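Local atomic coordinates of ORF48 (Lactococcus phage TP901-1, PDB entry 3UH8), a protein that forms part of the baseplate of a lactococcal phage, the tail-tip machine that probably carries host adhesion, through an immunoglobulin-like N-terminal domain. Residues E3-L8 / A31-I36; A96-R101 / R115-I120. All coordinates share one frame; numbering follows the deposited sequence. Where two conformers were deposited one is given.

Interaction 1 of 2, residues E3-L8 / A31-I36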
loop_
_atom_site.group_PDB
_atom_site.type_symbol
_atom_site.label_atom_id
_atom_site.label_comp_id
_atom_site.label_asym_id
_atom_site.label_seq_id
_atom_site.Cartn_x
_atom_site.Cartn_y
_atom_site.Cartn_z
ATOM N N GLU A 3 -5.250 -9.864 8.263
ATOM C CA GLU A 3 -5.557 -8.744 7.371
ATOM C C GLU A 3 -5.713 -7.434 8.138
ATOM O O GLU A 3 -6.234 -7.430 9.256
ATOM C CB GLU A 3 -6.801 -9.035 6.517
ATOM C CG GLU A 3 -6.554 -10.039 5.403
ATOM C CD GLU A 3 -7.788 -10.456 4.628
ATOM O OE1 GLU A 3 -8.700 -11.062 5.235
ATOM O OE2 GLU A 3 -7.822 -10.214 3.400
ATOM N N HIS A 4 -5.253 -6.321 7.535
ATOM C CA HIS A 4 -5.312 -4.989 8.137
ATOM C C HIS A 4 -5.994 -3.989 7.206
ATOM O O HIS A 4 -5.405 -3.577 6.204
ATOM C CB HIS A 4 -3.913 -4.512 8.576
ATOM C CG HIS A 4 -3.238 -5.438 9.539
ATOM N ND1 HIS A 4 -3.292 -5.224 10.905
ATOM C CD2 HIS A 4 -2.532 -6.568 9.302
ATOM C CE1 HIS A 4 -2.608 -6.218 11.450
ATOM N NE2 HIS A 4 -2.135 -7.053 10.521
ATOM N N PHE A 5 -7.255 -3.626 7.522
ATOM C CA PHE A 5 -8.050 -2.705 6.709
ATOM C C PHE A 5 -7.884 -1.236 7.066
ATOM O O PHE A 5 -8.081 -0.851 8.219
ATOM C CB PHE A 5 -9.533 -3.099 6.677
ATOM C CG PHE A 5 -10.388 -2.260 5.752
ATOM C CD1 PHE A 5 -10.301 -2.403 4.374
ATOM C CD2 PHE A 5 -11.287 -1.331 6.262
ATOM C CE1 PHE A 5 -11.089 -1.623 3.520
ATOM C CE2 PHE A 5 -12.078 -0.557 5.408
ATOM C CZ PHE A 5 -11.974 -0.707 4.043
ATOM N N ILE A 6 -7.551 -0.421 6.049
ATOM C CA ILE A 6 -7.363 1.033 6.129
ATOM C C ILE A 6 -7.884 1.724 4.860
ATOM O O ILE A 6 -7.920 1.108 3.793
ATOM C CB ILE A 6 -5.889 1.451 6.439
ATOM C CG1 ILE A 6 -4.880 0.883 5.410
ATOM C CG2 ILE A 6 -5.492 1.150 7.894
ATOM C CD1 ILE A 6 -3.572 1.636 5.335
ATOM N N THR A 7 -8.270 3.003 4.982
ATOM C CA THR A 7 -8.747 3.821 3.866
ATOM C C THR A 7 -7.664 4.861 3.554
ATOM O O THR A 7 -7.317 5.662 4.425
ATOM C CB THR A 7 -10.112 4.455 4.193
ATOM O OG1 THR A 7 -10.985 3.459 4.730
ATOM C CG2 THR A 7 -10.759 5.109 2.982
ATOM N N LEU A 8 -7.121 4.834 2.325
ATOM C CA LEU A 8 -6.063 5.758 1.915
ATOM C C LEU A 8 -6.518 6.779 0.891
ATOM O O LEU A 8 -7.169 6.426 -0.093
ATOM C CB LEU A 8 -4.815 5.003 1.425
ATOM C CG LEU A 8 -4.131 4.105 2.454
ATOM C CD1 LEU A 8 -3.138 3.194 1.799
ATOM C CD2 LEU A 8 -3.472 4.917 3.559
ATOM N N ALA A 31 -1.493 -9.290 5.465
ATOM C CA ALA A 31 -1.867 -8.418 4.363
ATOM C C ALA A 31 -2.534 -7.117 4.767
ATOM O O ALA A 31 -3.265 -7.075 5.761
ATOM C CB ALA A 31 -2.751 -9.175 3.379
ATOM N N ILE A 32 -2.270 -6.055 3.981
ATOM C CA ILE A 32 -2.857 -4.724 4.169
ATOM C C ILE A 32 -3.969 -4.553 3.121
ATOM O O ILE A 32 -3.682 -4.535 1.921
ATOM C CB ILE A 32 -1.798 -3.576 4.113
ATOM C CG1 ILE A 32 -0.786 -3.679 5.285
ATOM C CG2 ILE A 32 -2.482 -2.187 4.092
ATOM C CD1 ILE A 32 0.478 -2.764 5.172
ATOM N N VAL A 33 -5.222 -4.476 3.575
ATOM C CA VAL A 33 -6.384 -4.294 2.709
ATOM C C VAL A 33 -6.637 -2.786 2.689
ATOM O O VAL A 33 -6.866 -2.190 3.741
ATOM C CB VAL A 33 -7.618 -5.121 3.168
ATOM C CG1 VAL A 33 -8.773 -4.982 2.177
ATOM C CG2 VAL A 33 -7.256 -6.594 3.355
ATOM N N ALA A 34 -6.503 -2.160 1.516
ATOM C CA ALA A 34 -6.662 -0.710 1.426
ATOM C C ALA A 34 -7.782 -0.235 0.510
ATOM O O ALA A 34 -7.908 -0.715 -0.616
ATOM C CB ALA A 34 -5.343 -0.053 1.044
ATOM N N GLN A 35 -8.587 0.724 1.006
ATOM C CA GLN A 35 -9.660 1.373 0.251
ATOM C C GLN A 35 -9.077 2.690 -0.290
ATOM O O GLN A 35 -8.707 3.562 0.497
ATOM C CB GLN A 35 -10.897 1.619 1.149
ATOM C CG GLN A 35 -11.948 2.531 0.515
ATOM C CD GLN A 35 -13.093 1.771 -0.087
ATOM O OE1 GLN A 35 -14.002 1.319 0.617
ATOM N NE2 GLN A 35 -13.100 1.651 -1.406
ATOM N N ILE A 36 -8.905 2.798 -1.618
ATOM C CA ILE A 36 -8.376 3.997 -2.257
ATOM C C ILE A 36 -9.494 5.039 -2.343
ATOM O O ILE A 36 -10.627 4.735 -2.721
ATOM C CB ILE A 36 -7.664 3.702 -3.598
ATOM C CG1 ILE A 36 -6.687 2.497 -3.485
ATOM C CG2 ILE A 36 -6.952 4.924 -4.149
ATOM C CD1 ILE A 36 -5.591 2.502 -2.300
#
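In one sheet of this immunoglobulin-fold domain, His4, Ile6 and Leu8 bond by their backbones to Ala31, Val33 and Gln35, joining strands 2-9 and 30-38 as a parallel pair. Five hydrogen bonds alternate between the strands, from His4 N to Ala31 O (2.8 Å) through to Leu8 N to Gln35 O (2.7 Å). Gln35 N meets Ile6 O at 164°, in the carbonyl plane, whereas Val33 N reaches His4 O from well above the carbonyl plane of His4.

Glu3, Phe5, Thr7, Val33 and Gln35 line one face. Phe5 CG is anti to the backbone N (chi1 -175°), and the ring brings its CD1 edge to Val33 CG1 at 3.7 Å, while CZ lies 3.9 Å from Gln35 CB. Glu3 OE2 comes to 3.7 Å from Val33 CG2 and has a long, weak ion pair with Lys80. The opposite face, apart from His4, is aliphatic: Ile6 CG1 meets Ile32 CG2 at 4.1 Å, and Leu8 CD1 meets Ala34 CB at 4.0 Å. The backbones thus carry the polar bonding, leaving one mixed, more exposed face and one that, from Ile6 and Ile32 onward, is apolar and packs inward.

Interaction 2 of 2, residues A96-R101 / R115-I120; sequences AYFSFR and RTFHYI
Ala96 and Phe117 form an antiparallel hydrogen-bonded pair, with two nearly straight bonds: Ala96 N to Phe117 O at 3.0 Å and Phe117 N to Ala96 O at 2.9 Å. Segments 96-101 and 117-120 splay, their short axes 126° apart, at the break in strand 112-122 near Arg115 and Thr116; before that break Thr114 pairs with Phe98 through the backbone. Phe117 CG sits between its backbone N and carbonyl carbon (chi1 71°), and the ring comes close to the partner strand, with CD1 3.2 Å from Ala96 O. Farther out, Phe117 CE1 touches Phe98 CE2 at 3.7 Å. These two rings are almost parallel, 12° between planes, but slid apart with centroids 5.8 Å from each other, so they barely overlap. Tyr119 takes the same first torsion and offers the edge of its ring, CE2, to Ala96 CB at 4.1 Å; its hydroxyl bonds to Ala87 O. Thr116 CG2 lies 4.1 Å from Tyr97 CB, while its OG1 hydrogen-bonds Glu95. Strand 49-54 pairs with 92-103 through Cys53 and Phe51, helix 85-89 supplies Ala87, and Leu79 and Tyr81 of strand 78-82 pack on Phe98.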
loop_
_atom_site.group_PDB
_atom_site.type_symbol
_atom_site.label_atom_id
_atom_site.label_comp_id
_atom_site.label_asym_id
_atom_site.label_seq_id
_atom_site.Cartn_x
_atom_site.Cartn_y
_atom_site.Cartn_z
ATOM N N ALA A 96 5.207 4.212 3.904
ATOM C CA ALA A 96 4.979 3.708 2.546
ATOM C C ALA A 96 3.838 4.433 1.829
ATOM O O ALA A 96 3.121 5.217 2.452
ATOM C CB ALA A 96 4.708 2.208 2.585
ATOM N N TYR A 97 3.680 4.171 0.515
ATOM C CA TYR A 97 2.624 4.734 -0.330
ATOM C C TYR A 97 2.299 3.810 -1.515
ATOM O O TYR A 97 3.126 2.980 -1.893
ATOM C CB TYR A 97 2.972 6.172 -0.791
ATOM C CG TYR A 97 3.970 6.264 -1.927
ATOM C CD1 TYR A 97 3.543 6.397 -3.246
ATOM C CD2 TYR A 97 5.341 6.274 -1.680
ATOM C CE1 TYR A 97 4.456 6.498 -4.295
ATOM C CE2 TYR A 97 6.263 6.395 -2.721
ATOM C CZ TYR A 97 5.814 6.495 -4.028
ATOM O OH TYR A 97 6.695 6.596 -5.072
ATOM N N PHE A 98 1.102 3.971 -2.106
ATOM C CA PHE A 98 0.682 3.190 -3.267
ATOM C C PHE A 98 0.706 4.031 -4.531
ATOM O O PHE A 98 0.115 5.109 -4.562
ATOM C CB PHE A 98 -0.695 2.542 -3.054
ATOM C CG PHE A 98 -0.687 1.421 -2.045
ATOM C CD1 PHE A 98 -0.211 0.158 -2.387
ATOM C CD2 PHE A 98 -1.136 1.625 -0.751
ATOM C CE1 PHE A 98 -0.178 -0.872 -1.445
ATOM C CE2 PHE A 98 -1.116 0.591 0.189
ATOM C CZ PHE A 98 -0.635 -0.652 -0.164
ATOM N N SER A 99 1.409 3.543 -5.561
ATOM C CA SER A 99 1.551 4.190 -6.864
ATOM C C SER A 99 0.806 3.367 -7.919
ATOM O O SER A 99 0.967 2.148 -7.973
ATOM C CB SER A 99 3.027 4.330 -7.223
ATOM O OG SER A 99 3.217 4.755 -8.562
ATOM N N PHE A 100 -0.021 4.036 -8.738
ATOM C CA PHE A 100 -0.836 3.395 -9.773
ATOM C C PHE A 100 -0.239 3.688 -11.133
ATOM O O PHE A 100 -0.073 4.854 -11.500
ATOM C CB PHE A 100 -2.308 3.827 -9.651
ATOM C CG PHE A 100 -2.899 3.510 -8.292
ATOM C CD1 PHE A 100 -2.720 4.375 -7.217
ATOM C CD2 PHE A 100 -3.594 2.326 -8.078
ATOM C CE1 PHE A 100 -3.237 4.066 -5.959
ATOM C CE2 PHE A 100 -4.121 2.024 -6.818
ATOM C CZ PHE A 100 -3.927 2.891 -5.765
ATOM N N ARG A 101 0.173 2.620 -11.842
ATOM C CA ARG A 101 0.909 2.731 -13.101
ATOM C C ARG A 101 0.338 1.954 -14.285
ATOM O O ARG A 101 -0.352 0.949 -14.109
ATOM C CB ARG A 101 2.390 2.336 -12.879
ATOM C CG ARG A 101 2.962 2.820 -11.547
ATOM C CD ARG A 101 4.421 2.512 -11.316
ATOM N NE ARG A 101 4.847 3.089 -10.043
ATOM C CZ ARG A 101 6.046 2.922 -9.494
ATOM N NH1 ARG A 101 6.962 2.179 -10.103
ATOM N NH2 ARG A 101 6.335 3.491 -8.332
ATOM N N ARG A 115 -1.155 9.275 -0.869
ATOM C CA ARG A 115 -0.247 10.032 -0.028
ATOM C C ARG A 115 0.361 9.059 0.963
ATOM O O ARG A 115 -0.212 7.985 1.175
ATOM C CB ARG A 115 -0.992 11.175 0.645
ATOM C CG ARG A 115 -1.276 12.274 -0.374
ATOM C CD ARG A 115 -2.172 13.371 0.145
ATOM N NE ARG A 115 -1.737 13.862 1.452
ATOM C CZ ARG A 115 -1.181 15.049 1.664
ATOM N NH1 ARG A 115 -1.006 15.897 0.658
ATOM N NH2 ARG A 115 -0.820 15.409 2.888
ATOM N N THR A 116 1.547 9.381 1.514
ATOM C CA THR A 116 2.228 8.482 2.452
ATOM C C THR A 116 1.401 8.178 3.694
ATOM O O THR A 116 0.588 8.994 4.130
ATOM C CB THR A 116 3.645 8.957 2.824
ATOM O OG1 THR A 116 3.577 10.174 3.566
ATOM C CG2 THR A 116 4.569 9.089 1.628
ATOM N N PHE A 117 1.596 6.978 4.228
ATOM C CA PHE A 117 0.959 6.487 5.436
ATOM C C PHE A 117 2.000 5.697 6.203
ATOM O O PHE A 117 3.022 5.293 5.635
ATOM C CB PHE A 117 -0.268 5.619 5.105
ATOM C CG PHE A 117 0.023 4.260 4.507
ATOM C CD1 PHE A 117 0.212 4.113 3.138
ATOM C CD2 PHE A 117 0.075 3.125 5.307
ATOM C CE1 PHE A 117 0.484 2.857 2.586
ATOM C CE2 PHE A 117 0.345 1.870 4.753
ATOM C CZ PHE A 117 0.545 1.744 3.396
ATOM N N HIS A 118 1.732 5.452 7.481
ATOM C CA HIS A 118 2.645 4.699 8.314
ATOM C C HIS A 118 2.038 3.408 8.808
ATOM O O HIS A 118 0.826 3.323 9.003
ATOM C CB HIS A 118 3.108 5.544 9.501
ATOM C CG HIS A 118 4.023 6.671 9.130
ATOM N ND1 HIS A 118 3.526 7.914 8.781
ATOM C CD2 HIS A 118 5.375 6.720 9.112
ATOM C CE1 HIS A 118 4.586 8.669 8.541
ATOM N NE2 HIS A 118 5.722 7.994 8.731
ATOM N N TYR A 119 2.898 2.407 9.021
ATOM C CA TYR A 119 2.553 1.115 9.598
ATOM C C TYR A 119 3.674 0.692 10.540
ATOM O O TYR A 119 4.823 1.102 10.354
ATOM C CB TYR A 119 2.219 0.052 8.528
ATOM C CG TYR A 119 3.389 -0.459 7.716
ATOM C CD1 TYR A 119 4.083 -1.603 8.098
ATOM C CD2 TYR A 119 3.748 0.151 6.516
ATOM C CE1 TYR A 119 5.138 -2.101 7.333
ATOM C CE2 TYR A 119 4.799 -0.342 5.740
ATOM C CZ TYR A 119 5.489 -1.470 6.153
ATOM O OH TYR A 119 6.536 -1.950 5.410
ATOM N N ILE A 120 3.342 -0.093 11.566
ATOM C CA ILE A 120 4.331 -0.532 12.547
ATOM C C ILE A 120 4.653 -2.017 12.465
ATOM O O ILE A 120 3.744 -2.845 12.488
ATOM C CB ILE A 120 4.049 0.002 13.999
ATOM C CG1 ILE A 120 4.655 -0.893 15.104
ATOM C CG2 ILE A 120 2.568 0.270 14.259
ATOM C CD1 ILE A 120 5.425 -0.160 16.149
#

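Overall arrangement
Both strands of interaction 1 come earlier in the chain than those of interaction 2, and the centres of the two contacts lie about 11 Å apart inside one BppU N-terminal domain. Both pairs belong to one curled, mixed sheet, yet they meet through side chains across the interior. Leu8 CD1 packs on Phe98 CD2 and Leu8 CD2 on Phe117 CB, each at 3.6 Å; Ile36 CG1 meets Phe100 CZ at 3.6 Å, and Ile6 CD1 approaches Phe117 CD2 at 3.9 Å. Strands from the first and last parts of the domain therefore share one aliphatic-aromatic core, as expected of an immunoglobulin-like fold in a structural baseplate protein.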